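Local coordinates for amino acid adenylation domain-containing protein (Bacillus stratosphericus LAMA 585, PDB 6ULY) that probably selects the keto acid 4-methyl-2-oxopentanoate and activates it as an acyl adenylate for nonribosomal depsipeptide synthesis, at residues L221-G226 against K267-N272; P329-S334 against A339-F344; L443-L446 against L451-T454. All blocks are in the same frame, centred on the assembly; numbering follows the deposited sequence.

Contact 1 and contact 2 reach the same mixed sheet, through strand 267-270 and the hairpin of strands 327-333 and 338-342, and meet where Ile224 packs on Ser334. Contact 3 belongs to a separate antiparallel sheet, yet touches contact 2 where Leu451 and Leu453 lean on Phe331. Contacts 1 and 2 are core, their centres about 6 and 9 Å from the centre of the chain; contact 3 is more peripheral, about 17 Å between the same centres, with three residues partly exposed. All reach the acyl adenylate. Contact 1 joins a helix start to a strand by aromatic packing. Contacts 2 and 3 are backbone-bonded hairpins, one irregular at the ligand and one in regular register.

Contact 1. Residues L221-G226 against K267-N272; sequences LDHIGG and KTWAPN. With QA7 (5'-O-{(S)-hydroxy[(4-methyl-2-oxopentanoyl)oxy]phosphoryl}adenosine), chain C.
The indole of Trp269 points its six-membered ring edge-first at one face of the His223 imidazole. The ring planes stand at 71° with centroids 5.3 Å apart, which identifies a T-shaped pair. The leading atom is Trp269 CH2, which sits above the middle of the imidazole and 3.9 Å from His223 CE1. Trp269 CG lies between its own backbone N and carbonyl carbon (chi1 83°), a torsion that carries the indole out from strand 267-270 toward the helix start. At the other end of the indole, NE1 donates to Asp217 OD1, so the ring is restrained at two separate places.

His223 is turned by a different constraint. It occupies the N-cap of helix 224-237, and its ND1 accepts a bond from Gly225 N at 3.1 Å, nearly straight at 158° although the donor is slightly tilted from the ring plane. This bond restrains the rotation of the imidazole, which keeps one face toward Trp269. The tryptophan also rests on the bare glycine backbone of that turn: Trp269 CZ2 approaches Gly225 C at 3.6 Å and Gly226 N at 3.7 Å.

In the ANL superfamily architecture, strand 267-270 runs parallel to its neighbours 214-217 and 297-301 within the large mixed sheet, and the helix after His223 packs against that sheet beside the acyl pocket. The bound adenylate lies along the histidine's edge, where His223 CE1 is 3.3 Å from QA7 O30, the acyl carbonyl oxygen, near the imidazole plane. Ile224 CG2 lies 3.2 Å from the keto oxygen QA7 O31, a van der Waals contact. Gly225 CA meets the isobutyl end of the acyl chain, 3.7 Å from QA7 C03.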
loop_
_atom_site.group_PDB
_atom_site.type_symbol
_atom_site.label_atom_id
_atom_site.label_comp_id
_atom_site.label_asym_id
_atom_site.label_seq_id
_atom_site.Cartn_x
_atom_site.Cartn_y
_atom_site.Cartn_z
ATOM N N LEU A 221 17.080 -18.718 -0.397
ATOM C CA LEU A 221 17.905 -18.038 0.593
ATOM C C LEU A 221 17.545 -16.567 0.743
ATOM O O LEU A 221 18.019 -15.925 1.686
ATOM C CB LEU A 221 19.383 -18.162 0.222
ATOM C CG LEU A 221 20.023 -19.536 0.417
ATOM C CD1 LEU A 221 21.432 -19.538 -0.163
ATOM C CD2 LEU A 221 20.039 -19.919 1.894
ATOM N N ASP A 222 16.742 -16.016 -0.169
ATOM C CA ASP A 222 16.222 -14.665 -0.022
ATOM C C ASP A 222 14.983 -14.611 0.863
ATOM O O ASP A 222 14.515 -13.513 1.177
ATOM C CB ASP A 222 15.902 -14.072 -1.397
ATOM C CG ASP A 222 14.901 -14.905 -2.173
ATOM O OD1 ASP A 222 13.679 -14.704 -1.986
ATOM O OD2 ASP A 222 15.338 -15.765 -2.969
ATOM N N HIS A 223 14.438 -15.763 1.246
ATOM C CA HIS A 223 13.397 -15.843 2.261
ATOM C C HIS A 223 14.056 -15.897 3.633
ATOM O O HIS A 223 15.067 -16.584 3.824
ATOM C CB HIS A 223 12.519 -17.079 2.036
ATOM C CG HIS A 223 11.251 -17.085 2.837
ATOM N ND1 HIS A 223 11.229 -16.916 4.206
ATOM C CD2 HIS A 223 9.962 -17.266 2.460
ATOM C CE1 HIS A 223 9.982 -16.978 4.636
ATOM N NE2 HIS A 223 9.193 -17.191 3.597
ATOM N N ILE A 224 13.482 -15.163 4.589
ATOM C CA ILE A 224 14.117 -15.014 5.896
ATOM C C ILE A 224 14.299 -16.370 6.566
ATOM O O ILE A 224 15.299 -16.603 7.256
ATOM C CB ILE A 224 13.301 -14.041 6.777
ATOM C CG1 ILE A 224 14.127 -13.595 7.987
ATOM C CG2 ILE A 224 11.985 -14.670 7.228
ATOM C CD1 ILE A 224 15.154 -12.532 7.657
ATOM N N GLY A 225 13.350 -17.288 6.371
ATOM C CA GLY A 225 13.511 -18.630 6.908
ATOM C C GLY A 225 14.620 -19.411 6.232
ATOM O O GLY A 225 15.201 -20.322 6.833
ATOM N N GLY A 226 14.932 -19.078 4.982
ATOM C CA GLY A 226 16.042 -19.733 4.318
ATOM C C GLY A 226 17.385 -19.232 4.812
ATOM O O GLY A 226 18.307 -20.021 5.040
ATOM N N LYS A 267 16.377 -32.468 9.630
ATOM C CA LYS A 267 15.484 -31.323 9.715
ATOM C C LYS A 267 15.349 -30.681 8.343
ATOM O O LYS A 267 16.259 -30.755 7.513
ATOM C CB LYS A 267 15.978 -30.287 10.734
ATOM C CG LYS A 267 17.289 -29.621 10.355
ATOM C CD LYS A 267 17.744 -28.625 11.417
ATOM C CE LYS A 267 18.948 -27.835 10.933
ATOM N NZ LYS A 267 19.420 -26.838 11.917
ATOM N N THR A 268 14.201 -30.043 8.129
ATOM C CA THR A 268 13.883 -29.358 6.883
ATOM C C THR A 268 12.686 -28.457 7.165
ATOM O O THR A 268 12.121 -28.477 8.262
ATOM C CB THR A 268 13.596 -30.357 5.754
ATOM O OG1 THR A 268 13.540 -29.672 4.498
ATOM C CG2 THR A 268 12.279 -31.085 5.990
ATOM N N TRP A 269 12.303 -27.660 6.170
ATOM C CA TRP A 269 11.134 -26.806 6.333
ATOM C C TRP A 269 10.562 -26.432 4.976
ATOM O O TRP A 269 11.209 -26.585 3.936
ATOM C CB TRP A 269 11.470 -25.532 7.114
ATOM C CG TRP A 269 12.067 -24.445 6.279
ATOM C CD1 TRP A 269 13.343 -24.379 5.803
ATOM C CD2 TRP A 269 11.412 -23.249 5.843
ATOM N NE1 TRP A 269 13.522 -23.219 5.088
ATOM C CE2 TRP A 269 12.352 -22.506 5.101
ATOM C CE3 TRP A 269 10.122 -22.734 6.005
ATOM C CZ2 TRP A 269 12.040 -21.282 4.518
ATOM C CZ3 TRP A 269 9.817 -21.520 5.428
ATOM C CH2 TRP A 269 10.770 -20.807 4.693
ATOM N N ALA A 270 9.335 -25.922 5.012
ATOM C CA ALA A 270 8.656 -25.389 3.840
ATOM C C ALA A 270 7.363 -24.720 4.304
ATOM O O ALA A 270 6.859 -25.031 5.387
ATOM C CB ALA A 270 8.347 -26.496 2.818
ATOM N N PRO A 271 6.820 -23.796 3.510
ATOM C CA PRO A 271 5.460 -23.314 3.772
ATOM C C PRO A 271 4.449 -24.428 3.548
ATOM O O PRO A 271 4.744 -25.479 2.977
ATOM C CB PRO A 271 5.273 -22.167 2.773
ATOM C CG PRO A 271 6.668 -21.769 2.370
ATOM C CD PRO A 271 7.476 -23.031 2.435
ATOM N N ASN A 272 3.223 -24.173 4.002
ATOM C CA ASN A 272 2.206 -25.219 3.989
ATOM C C ASN A 272 1.933 -25.741 2.580
ATOM O O ASN A 272 1.528 -26.898 2.420
ATOM C CB ASN A 272 0.915 -24.694 4.617
ATOM C CG ASN A 272 -0.093 -25.793 4.874
ATOM O OD1 ASN A 272 0.053 -26.576 5.816
ATOM N ND2 ASN A 272 -1.124 -25.859 4.038
HETATM C C01 QA7 C . 8.565 -19.408 10.054
HETATM C C02 QA7 C . 9.097 -18.660 8.890
HETATM C C03 QA7 C . 10.559 -18.366 9.086
HETATM C C04 QA7 C . 8.166 -17.504 8.711
HETATM C C05 QA7 C . 8.755 -16.177 8.353
HETATM C C06 QA7 C . 8.209 -15.429 7.181
HETATM C C10 QA7 C . 5.778 -12.951 7.251
HETATM C C11 QA7 C . 4.408 -13.071 7.214
HETATM C C12 QA7 C . 3.824 -12.922 8.682
HETATM C C13 QA7 C . 2.790 -13.577 8.659
HETATM C C14 QA7 C . 2.988 -14.763 7.533
HETATM C C16 QA7 C . 4.305 -16.475 8.533
HETATM C C18 QA7 C . 2.817 -17.833 9.231
HETATM C C19 QA7 C . 2.041 -18.859 9.762
HETATM C C21 QA7 C . 0.184 -17.798 9.126
HETATM C C23 QA7 C . 2.190 -16.814 8.650
HETATM N N15 QA7 C . 3.147 -15.986 8.212
HETATM N N17 QA7 C . 4.126 -17.603 9.156
HETATM N N20 QA7 C . 0.756 -18.796 9.694
HETATM N N22 QA7 C . 0.849 -16.827 8.612
HETATM N N24 QA7 C . 2.674 -19.939 10.387
HETATM O O07 QA7 C . 8.605 -14.175 6.875
HETATM O O09 QA7 C . 6.344 -13.033 5.997
HETATM O O25 QA7 C . 4.002 -14.465 6.857
HETATM O O26 QA7 C . 1.618 -12.884 8.190
HETATM O O27 QA7 C . 3.620 -11.521 9.190
HETATM O O28 QA7 C . 8.407 -13.437 4.605
HETATM O O29 QA7 C . 8.413 -11.871 6.198
HETATM O O30 QA7 C . 7.438 -15.942 6.538
HETATM O O31 QA7 C . 9.576 -15.734 8.998
HETATM P P08 QA7 C . 7.909 -13.140 5.895
#

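Contact 2. Residues P329-S334 against A339-F344; sequences PAFGMS and AVVFSF. With QA7 (5'-O-{(S)-hydroxy[(4-methyl-2-oxopentanoyl)oxy]phosphoryl}adenosine), chain C.
Strands 329-333 and 339-342 run antiparallel, and three backbone bonds set their register. Ser343 N donates to Pro329 O at 2.9 Å, and Val340 N to Phe331 O, also at 2.9 Å. Between them Phe331 N reaches Val341 O only weakly, at 3.4 Å. Val340 and Val341 are both set against Phe331, which defines a classic beta bulge, and beyond it the register slips by one so that Gly332 pairs with Ala339.

Apolar packing follows the two faces of the hairpin. On one, Ala330 CB touches the ring of Phe342 at CD1, 3.6 Å away. On the other, Val341 CG2, placed between its backbone N and carbonyl carbon (chi1 of CG1 -71°), comes within 3.6 Å of Phe331 CB and lies near the plane of the phenyl ring, at its edge. Val340 CG2 adds an oblique contact, its side chain pointing the same way as that of Phe331. Leu451 and Leu453 pack on the same phenylalanine.

Polar contacts with the acyl adenylate come from the first strand and its exit. Ala330 O accepts from the adenine amino group QA7 N24 at 2.7 Å, with a bent N-H...O angle of 140°. Ser334 N donates to the phosphate oxygen QA7 O29 at 2.9 Å, straighter at 162°. The Gly332 carbonyl lies nearly antiparallel to the ligand's keto carbonyl, with Gly332 C 3.0 Å from QA7 O31. Such opposed C=O dipoles should attract, consistent with a pocket that recognises a keto group by backbone alignment, while neighbouring backbone atoms hold the adenine and the phosphate.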
loop_
_atom_site.group_PDB
_atom_site.type_symbol
_atom_site.label_atom_id
_atom_site.label_comp_id
_atom_site.label_asym_id
_atom_site.label_seq_id
_atom_site.Cartn_x
_atom_site.Cartn_y
_atom_site.Cartn_z
ATOM N N PRO A 329 4.760 -26.638 13.338
ATOM C CA PRO A 329 4.268 -25.334 12.880
ATOM C C PRO A 329 5.089 -24.203 13.483
ATOM O O PRO A 329 5.553 -24.284 14.623
ATOM C CB PRO A 329 2.817 -25.308 13.370
ATOM C CG PRO A 329 2.433 -26.746 13.490
ATOM C CD PRO A 329 3.681 -27.477 13.889
ATOM N N ALA A 330 5.280 -23.146 12.698
ATOM C CA ALA A 330 6.060 -22.003 13.148
ATOM C C ALA A 330 5.560 -20.745 12.454
ATOM O O ALA A 330 4.983 -20.802 11.366
ATOM C CB ALA A 330 7.552 -22.204 12.874
ATOM N N PHE A 331 5.792 -19.602 13.101
ATOM C CA PHE A 331 5.436 -18.304 12.546
ATOM C C PHE A 331 6.586 -17.333 12.761
ATOM O O PHE A 331 7.302 -17.399 13.764
ATOM C CB PHE A 331 4.155 -17.737 13.179
ATOM C CG PHE A 331 4.138 -16.233 13.266
ATOM C CD1 PHE A 331 3.787 -15.466 12.169
ATOM C CD2 PHE A 331 4.490 -15.588 14.440
ATOM C CE1 PHE A 331 3.778 -14.085 12.245
ATOM C CE2 PHE A 331 4.485 -14.213 14.520
ATOM C CZ PHE A 331 4.130 -13.460 13.421
ATOM N N GLY A 332 6.752 -16.425 11.809
ATOM C CA GLY A 332 7.751 -15.385 11.948
ATOM C C GLY A 332 7.599 -14.367 10.842
ATOM O O GLY A 332 6.696 -14.452 10.006
ATOM N N MET A 333 8.502 -13.392 10.854
ATOM C CA MET A 333 8.508 -12.342 9.850
ATOM C C MET A 333 9.948 -11.938 9.592
ATOM O O MET A 333 10.807 -12.063 10.466
ATOM C CB MET A 333 7.701 -11.106 10.287
ATOM C CG MET A 333 6.336 -11.404 10.893
ATOM S SD MET A 333 5.494 -9.913 11.486
ATOM C CE MET A 333 5.310 -9.003 9.949
ATOM N N SER A 334 10.202 -11.438 8.385
ATOM C CA SER A 334 11.529 -10.916 8.086
ATOM C C SER A 334 11.918 -9.834 9.086
ATOM O O SER A 334 13.085 -9.740 9.486
ATOM C CB SER A 334 11.571 -10.379 6.656
ATOM O OG SER A 334 10.789 -9.207 6.542
ATOM N N ALA A 339 11.489 -17.086 12.370
ATOM C CA ALA A 339 10.501 -17.659 13.276
ATOM C C ALA A 339 10.730 -17.200 14.710
ATOM O O ALA A 339 11.866 -17.043 15.158
ATOM C CB ALA A 339 10.541 -19.181 13.206
ATOM N N VAL A 340 9.627 -16.984 15.431
ATOM C CA VAL A 340 9.669 -16.639 16.847
ATOM C C VAL A 340 8.770 -17.531 17.686
ATOM O O VAL A 340 8.779 -17.418 18.914
ATOM C CB VAL A 340 9.307 -15.156 17.069
ATOM C CG1 VAL A 340 10.353 -14.256 16.419
ATOM C CG2 VAL A 340 7.913 -14.846 16.527
ATOM N N VAL A 341 7.996 -18.420 17.065
ATOM C CA VAL A 341 7.191 -19.412 17.770
ATOM C C VAL A 341 7.346 -20.749 17.058
ATOM O O VAL A 341 7.418 -20.802 15.826
ATOM C CB VAL A 341 5.702 -19.015 17.842
ATOM C CG1 VAL A 341 5.500 -17.845 18.791
ATOM C CG2 VAL A 341 5.161 -18.685 16.458
ATOM N N PHE A 342 7.385 -21.828 17.840
ATOM C CA PHE A 342 7.446 -23.189 17.319
ATOM C C PHE A 342 6.496 -24.066 18.120
ATOM O O PHE A 342 6.494 -24.012 19.354
ATOM C CB PHE A 342 8.866 -23.764 17.402
ATOM C CG PHE A 342 9.845 -23.125 16.460
ATOM C CD1 PHE A 342 9.988 -23.593 15.166
ATOM C CD2 PHE A 342 10.642 -22.071 16.877
ATOM C CE1 PHE A 342 10.896 -23.014 14.302
ATOM C CE2 PHE A 342 11.552 -21.488 16.018
ATOM C CZ PHE A 342 11.679 -21.960 14.729
ATOM N N SER A 343 5.699 -24.872 17.422
ATOM C CA SER A 343 4.767 -25.802 18.049
ATOM C C SER A 343 5.326 -27.217 17.966
ATOM O O SER A 343 5.686 -27.684 16.881
ATOM C CB SER A 343 3.397 -25.739 17.372
ATOM O OG SER A 343 2.548 -26.775 17.839
ATOM N N PHE A 344 5.397 -27.895 19.114
ATOM C CA PHE A 344 5.925 -29.252 19.201
ATOM C C PHE A 344 4.837 -30.262 19.549
ATOM O O PHE A 344 5.114 -31.290 20.172
ATOM C CB PHE A 344 7.044 -29.336 20.239
ATOM C CG PHE A 344 8.042 -28.224 20.148
ATOM C CD1 PHE A 344 9.141 -28.328 19.318
ATOM C CD2 PHE A 344 7.881 -27.072 20.900
ATOM C CE1 PHE A 344 10.065 -27.303 19.237
ATOM C CE2 PHE A 344 8.797 -26.046 20.823
ATOM C CZ PHE A 344 9.892 -26.162 19.992
HETATM C C01 QA7 C . 8.565 -19.408 10.054
HETATM C C02 QA7 C . 9.097 -18.660 8.890
HETATM C C03 QA7 C . 10.559 -18.366 9.086
HETATM C C04 QA7 C . 8.166 -17.504 8.711
HETATM C C05 QA7 C . 8.755 -16.177 8.353
HETATM C C06 QA7 C . 8.209 -15.429 7.181
HETATM C C10 QA7 C . 5.778 -12.951 7.251
HETATM C C11 QA7 C . 4.408 -13.071 7.214
HETATM C C12 QA7 C . 3.824 -12.922 8.682
HETATM C C13 QA7 C . 2.790 -13.577 8.659
HETATM C C14 QA7 C . 2.988 -14.763 7.533
HETATM C C16 QA7 C . 4.305 -16.475 8.533
HETATM C C18 QA7 C . 2.817 -17.833 9.231
HETATM C C19 QA7 C . 2.041 -18.859 9.762
HETATM C C21 QA7 C . 0.184 -17.798 9.126
HETATM C C23 QA7 C . 2.190 -16.814 8.650
HETATM N N15 QA7 C . 3.147 -15.986 8.212
HETATM N N17 QA7 C . 4.126 -17.603 9.156
HETATM N N20 QA7 C . 0.756 -18.796 9.694
HETATM N N22 QA7 C . 0.849 -16.827 8.612
HETATM N N24 QA7 C . 2.674 -19.939 10.387
HETATM O O07 QA7 C . 8.605 -14.175 6.875
HETATM O O09 QA7 C . 6.344 -13.033 5.997
HETATM O O25 QA7 C . 4.002 -14.465 6.857
HETATM O O26 QA7 C . 1.618 -12.884 8.190
HETATM O O27 QA7 C . 3.620 -11.521 9.190
HETATM O O28 QA7 C . 8.407 -13.437 4.605
HETATM O O29 QA7 C . 8.413 -11.871 6.198
HETATM O O30 QA7 C . 7.438 -15.942 6.538
HETATM O O31 QA7 C . 9.576 -15.734 8.998
HETATM P P08 QA7 C . 7.909 -13.140 5.895
#

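Contact 3. Residues L443-L446 against L451-T454; sequences LGFL and LTLT. With QA7 (5'-O-{(S)-hydroxy[(4-methyl-2-oxopentanoyl)oxy]phosphoryl}adenosine), chain C.
Leu443 O takes the shortest backbone bond of this pair, from Thr454 N at 2.7 Å. The N-H...O angle is 172°, almost straight, while the donor stands 32° off the carbonyl plane. Leu453 CA also turns its hydrogen toward this oxygen, at 3.4 Å from Leu443 O. Further along, Phe445 and Thr452 exchange two bonds: Phe445 N donates to Thr452 O and Thr452 N to Phe445 O, each 2.9 Å long. Their regular alternation with the non-hydrogen-bonded pairs Gly444-Leu453 and Leu446-Leu451 gives an unbroken antiparallel register.

One face is organised by Phe445. Its CG lies between backbone N and carbonyl carbon (chi1 60°), and the ring is thereby laid alongside Thr452. Thr452 CB sits over the ring face, 3.7 Å from the Phe445 ring centroid, a CH-pi contact displaced toward the rim. Thr454 CG2 meets the same ring at its edge, 3.7 Å from Phe445 CE2. On the other face Leu446 CD2 packs against Leu451 CB at 4.1 Å, and Leu453 extends CD2 to within 3.7 Å of the adenine carbon QA7 C21.

Asp442, immediately before this segment, binds the adenylate through OD1, and the sequence around it matches the A7 (TGD) motif of adenylation domains. Strands 438-447 and 450-456 form a beta hairpin at one side of a five-stranded antiparallel sheet, consistent with the distorted barrel of ANL enzymes, beside the nucleotide site.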
loop_
_atom_site.group_PDB
_atom_site.type_symbol
_atom_site.label_atom_id
_atom_site.label_comp_id
_atom_site.label_asym_id
_atom_site.label_seq_id
_atom_site.Cartn_x
_atom_site.Cartn_y
_atom_site.Cartn_z
ATOM N N LEU A 443 -3.445 -11.285 12.850
ATOM C CA LEU A 443 -4.477 -11.509 13.848
ATOM C C LEU A 443 -4.324 -12.905 14.431
ATOM O O LEU A 443 -3.984 -13.855 13.716
ATOM C CB LEU A 443 -5.873 -11.350 13.244
ATOM C CG LEU A 443 -6.179 -9.995 12.605
ATOM C CD1 LEU A 443 -7.567 -10.011 11.991
ATOM C CD2 LEU A 443 -6.060 -8.874 13.624
ATOM N N GLY A 444 -4.571 -13.021 15.729
ATOM C CA GLY A 444 -4.497 -14.311 16.381
ATOM C C GLY A 444 -4.846 -14.183 17.845
ATOM O O GLY A 444 -5.335 -13.146 18.298
ATOM N N PHE A 445 -4.583 -15.257 18.582
ATOM C CA PHE A 445 -4.850 -15.286 20.009
ATOM C C PHE A 445 -3.749 -16.070 20.705
ATOM O O PHE A 445 -2.948 -16.761 20.073
ATOM C CB PHE A 445 -6.227 -15.896 20.310
ATOM C CG PHE A 445 -6.385 -17.302 19.827
ATOM C CD1 PHE A 445 -6.107 -18.372 20.664
ATOM C CD2 PHE A 445 -6.813 -17.559 18.535
ATOM C CE1 PHE A 445 -6.248 -19.670 20.221
ATOM C CE2 PHE A 445 -6.955 -18.859 18.084
ATOM C CZ PHE A 445 -6.675 -19.915 18.930
ATOM N N LEU A 446 -3.708 -15.935 22.023
ATOM C CA LEU A 446 -2.819 -16.711 22.871
ATOM C C LEU A 446 -3.654 -17.671 23.704
ATOM O O LEU A 446 -4.756 -17.330 24.146
ATOM C CB LEU A 446 -1.979 -15.801 23.772
ATOM C CG LEU A 446 -0.749 -15.177 23.104
ATOM C CD1 LEU A 446 -0.181 -14.042 23.941
ATOM C CD2 LEU A 446 0.322 -16.227 22.861
ATOM N N LEU A 451 0.885 -19.111 20.731
ATOM C CA LEU A 451 0.264 -18.248 19.738
ATOM C C LEU A 451 -0.469 -19.071 18.689
ATOM O O LEU A 451 -0.008 -20.139 18.280
ATOM C CB LEU A 451 1.325 -17.381 19.057
ATOM C CG LEU A 451 0.868 -16.529 17.874
ATOM C CD1 LEU A 451 -0.069 -15.419 18.342
ATOM C CD2 LEU A 451 2.075 -15.958 17.152
ATOM N N THR A 452 -1.612 -18.558 18.239
ATOM C CA THR A 452 -2.350 -19.156 17.132
ATOM C C THR A 452 -2.815 -18.024 16.228
ATOM O O THR A 452 -3.601 -17.172 16.653
ATOM C CB THR A 452 -3.537 -19.986 17.626
ATOM O OG1 THR A 452 -3.061 -21.120 18.360
ATOM C CG2 THR A 452 -4.375 -20.473 16.462
ATOM N N LEU A 453 -2.311 -18.005 14.998
ATOM C CA LEU A 453 -2.712 -16.991 14.034
ATOM C C LEU A 453 -4.045 -17.365 13.405
ATOM O O LEU A 453 -4.307 -18.537 13.120
ATOM C CB LEU A 453 -1.645 -16.827 12.953
ATOM C CG LEU A 453 -0.659 -15.671 13.139
ATOM C CD1 LEU A 453 -0.205 -15.555 14.578
ATOM C CD2 LEU A 453 0.541 -15.848 12.228
ATOM N N THR A 454 -4.895 -16.356 13.201
ATOM C CA THR A 454 -6.215 -16.546 12.619
ATOM C C THR A 454 -6.461 -15.710 11.371
ATOM O O THR A 454 -7.429 -15.984 10.651
ATOM C CB THR A 454 -7.310 -16.216 13.647
ATOM O OG1 THR A 454 -7.136 -14.873 14.124
ATOM C CG2 THR A 454 -7.257 -17.183 14.821
HETATM C C01 QA7 C . 8.565 -19.408 10.054
HETATM C C02 QA7 C . 9.097 -18.660 8.890
HETATM C C03 QA7 C . 10.559 -18.366 9.086
HETATM C C04 QA7 C . 8.166 -17.504 8.711
HETATM C C05 QA7 C . 8.755 -16.177 8.353
HETATM C C06 QA7 C . 8.209 -15.429 7.181
HETATM C C10 QA7 C . 5.778 -12.951 7.251
HETATM C C11 QA7 C . 4.408 -13.071 7.214
HETATM C C12 QA7 C . 3.824 -12.922 8.682
HETATM C C13 QA7 C . 2.790 -13.577 8.659
HETATM C C14 QA7 C . 2.988 -14.763 7.533
HETATM C C16 QA7 C . 4.305 -16.475 8.533
HETATM C C18 QA7 C . 2.817 -17.833 9.231
HETATM C C19 QA7 C . 2.041 -18.859 9.762
HETATM C C21 QA7 C . 0.184 -17.798 9.126
HETATM C C23 QA7 C . 2.190 -16.814 8.650
HETATM N N15 QA7 C . 3.147 -15.986 8.212
HETATM N N17 QA7 C . 4.126 -17.603 9.156
HETATM N N20 QA7 C . 0.756 -18.796 9.694
HETATM N N22 QA7 C . 0.849 -16.827 8.612
HETATM N N24 QA7 C . 2.674 -19.939 10.387
HETATM O O07 QA7 C . 8.605 -14.175 6.875
HETATM O O09 QA7 C . 6.344 -13.033 5.997
HETATM O O25 QA7 C . 4.002 -14.465 6.857
HETATM O O26 QA7 C . 1.618 -12.884 8.190
HETATM O O27 QA7 C . 3.620 -11.521 9.190
HETATM O O28 QA7 C . 8.407 -13.437 4.605
HETATM O O29 QA7 C . 8.413 -11.871 6.198
HETATM O O30 QA7 C . 7.438 -15.942 6.538
HETATM O O31 QA7 C . 9.576 -15.734 8.998
HETATM P P08 QA7 C . 7.909 -13.140 5.895
#